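Local coordinates for protein 5-cytosine DNA methyltransferase (PDB 3QV2) that probably transfers methyl groups from S-adenosyl-L-methionine to the C5 position of cytosine in tRNA or DNA, as a Dnmt2-type methyltransferase, at residues A[9-14]-A[32-37]. Numbering follows the deposited sequence.
With SO4 (sulfate ion), chain D.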
loop_
_atom_site.group_PDB
_atom_site.type_symbol
_atom_site.label_atom_id
_atom_site.label_comp_id
_atom_site.label_asym_id
_atom_site.label_seq_id
_atom_site.Cartn_x
_atom_site.Cartn_y
_atom_site.Cartn_z
ATOM N N LYS A 9 0.034 9.394 -26.520
ATOM C CA LYS A 9 0.242 10.087 -25.256
ATOM C C LYS A 9 1.033 9.210 -24.293
ATOM O O LYS A 9 1.005 7.983 -24.392
ATOM C CB LYS A 9 -1.088 10.509 -24.629
ATOM C CG LYS A 9 -0.955 11.705 -23.704
ATOM C CD LYS A 9 -0.460 12.922 -24.474
ATOM C CE LYS A 9 0.328 13.867 -23.585
ATOM N NZ LYS A 9 1.552 13.206 -23.051
ATOM N N GLN A 10 1.737 9.842 -23.362
ATOM C CA GLN A 10 2.636 9.117 -22.477
ATOM C C GLN A 10 2.380 9.428 -21.005
ATOM O O GLN A 10 1.898 10.509 -20.660
ATOM C CB GLN A 10 4.090 9.428 -22.839
ATOM C CG GLN A 10 5.114 8.551 -22.143
ATOM C CD GLN A 10 6.526 8.824 -22.620
ATOM O OE1 GLN A 10 7.488 8.243 -22.117
ATOM N NE2 GLN A 10 6.658 9.714 -23.598
ATOM N N VAL A 11 2.702 8.469 -20.145
ATOM C CA VAL A 11 2.562 8.646 -18.706
ATOM C C VAL A 11 3.924 8.594 -18.023
ATOM O O VAL A 11 4.533 7.531 -17.912
ATOM C CB VAL A 11 1.646 7.572 -18.088
ATOM C CG1 VAL A 11 1.626 7.699 -16.572
ATOM C CG2 VAL A 11 0.240 7.686 -18.655
ATOM N N ASN A 12 4.400 9.751 -17.576
ATOM C CA ASN A 12 5.676 9.840 -16.881
ATOM C C ASN A 12 5.460 10.146 -15.403
ATOM O O ASN A 12 5.023 11.239 -15.043
ATOM C CB ASN A 12 6.561 10.903 -17.530
ATOM C CG ASN A 12 6.737 10.679 -19.019
ATOM O OD1 ASN A 12 6.412 11.543 -19.833
ATOM N ND2 ASN A 12 7.246 9.507 -19.384
ATOM N N VAL A 13 5.772 9.174 -14.551
ATOM C CA VAL A 13 5.395 9.243 -13.144
ATOM C C VAL A 13 6.564 9.519 -12.204
ATOM O O VAL A 13 7.626 8.906 -12.320
ATOM C CB VAL A 13 4.722 7.930 -12.687
ATOM C CG1 VAL A 13 4.198 8.070 -11.266
ATOM C CG2 VAL A 13 3.599 7.543 -13.637
ATOM N N ILE A 14 6.356 10.441 -11.271
ATOM C CA ILE A 14 7.258 10.587 -10.139
ATOM C C ILE A 14 6.674 9.807 -8.967
ATOM O O ILE A 14 5.640 10.182 -8.414
ATOM C CB ILE A 14 7.439 12.056 -9.720
ATOM C CG1 ILE A 14 7.863 12.916 -10.912
ATOM C CG2 ILE A 14 8.460 12.159 -8.598
ATOM C CD1 ILE A 14 8.097 14.370 -10.559
ATOM N N ILE A 32 -4.689 -0.139 -18.060
ATOM C CA ILE A 32 -4.424 1.156 -18.674
ATOM C C ILE A 32 -3.657 0.974 -19.984
ATOM O O ILE A 32 -3.945 1.631 -20.983
ATOM C CB ILE A 32 -3.646 2.077 -17.715
ATOM C CG1 ILE A 32 -4.470 2.340 -16.453
ATOM C CG2 ILE A 32 -3.284 3.382 -18.401
ATOM C CD1 ILE A 32 -3.819 3.297 -15.482
ATOM N N ASN A 33 -2.686 0.067 -19.964
ATOM C CA ASN A 33 -1.935 -0.322 -21.157
ATOM C C ASN A 33 -1.252 0.811 -21.926
ATOM O O ASN A 33 -1.010 0.697 -23.129
ATOM C CB ASN A 33 -2.808 -1.154 -22.099
ATOM C CG ASN A 33 -3.185 -2.498 -21.505
ATOM O OD1 ASN A 33 -2.485 -3.026 -20.639
ATOM N ND2 ASN A 33 -4.295 -3.061 -21.970
ATOM N N ILE A 34 -0.946 1.904 -21.238
ATOM C CA ILE A 34 -0.057 2.911 -21.798
ATOM C C ILE A 34 1.318 2.716 -21.179
ATOM O O ILE A 34 1.454 2.710 -19.958
ATOM C CB ILE A 34 -0.538 4.347 -21.515
ATOM C CG1 ILE A 34 -1.710 4.716 -22.424
ATOM C CG2 ILE A 34 0.596 5.336 -21.727
ATOM C CD1 ILE A 34 -3.059 4.339 -21.867
ATOM N N ASN A 35 2.336 2.533 -22.015
ATOM C CA ASN A 35 3.694 2.392 -21.504
ATOM C C ASN A 35 4.094 3.629 -20.712
ATOM O O ASN A 35 3.853 4.758 -21.143
ATOM C CB ASN A 35 4.682 2.120 -22.637
ATOM C CG ASN A 35 4.449 0.774 -23.300
ATOM O OD1 ASN A 35 3.731 0.675 -24.295
ATOM N ND2 ASN A 35 5.052 -0.271 -22.745
ATOM N N ALA A 36 4.693 3.417 -19.546
ATOM C CA ALA A 36 5.020 4.522 -18.654
ATOM C C ALA A 36 6.443 4.438 -18.112
ATOM O O ALA A 36 7.080 3.386 -18.163
ATOM C CB ALA A 36 4.019 4.584 -17.506
ATOM N N THR A 37 6.935 5.564 -17.605
ATOM C CA THR A 37 8.230 5.617 -16.939
ATOM C C THR A 37 8.028 6.011 -15.482
ATOM O O THR A 37 7.077 6.720 -15.151
ATOM C CB THR A 37 9.172 6.636 -17.603
ATOM O OG1 THR A 37 8.615 7.951 -17.487
ATOM C CG2 THR A 37 9.372 6.300 -19.075
HETATM S S SO4 D . 3.080 15.866 -21.278
HETATM O O1 SO4 D . 4.120 15.844 -20.254
HETATM O O2 SO4 D . 1.852 15.267 -20.761
HETATM O O3 SO4 D . 2.819 17.252 -21.659
HETATM O O4 SO4 D . 3.532 15.107 -22.441
#
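Thr37 is gripped by Val11, Asn12 and Val13 through three hydrogen bonds. Its N donates to Val11 O at 3.1 Å. Its O receives Val13 N at 2.8 Å. Two bonds bracketing Asn12 in this way define a parallel bridge between Asn12 and Thr37. The side chains of this pair lie side by side, pointing the same way, and Asn12 ND2 donates to Thr37 OG1 at 2.8 Å. Chi1 of -54° sets Asn12 CG beside its own backbone N, anti to the carbonyl carbon. Asn12 ND2 also donates to Gln10 OE1, 3.0 Å away; OE1 lies close to the Asn12 amide plane, whereas the donor stands above the Gln10 carbonyl plane.

On the other face of the sheet Val11 CB lies 3.9 Å from Ala36 CB. From the loop just before the strand, Ile34 CG2 meets Val11 CG2, also at 3.9 Å, their side chains crossing at about a right angle. Tyr27 of helix 22-29 touches Val11 and Ala36 and hydrogen-bonds through OH to Ile34 O. The side-chain amide of Asn78 hydrogen-bonds Gln10 O through ND2 and Asn12 N through OD1. Lys9 NZ hydrogen-bonds a sulfate, probably from the crystallisation liquor, that Asn78 also binds.

These are the two strands of the beta-alpha-beta unit closed through helix 22-29 in the Rossmann-like methyltransferase domain, with 36-41 outermost in its sheet. Both acceptors of Asn12 ND2 together should fix the amide's rotation, while only the bond to Thr37 OG1 joins the two strands on their polar face.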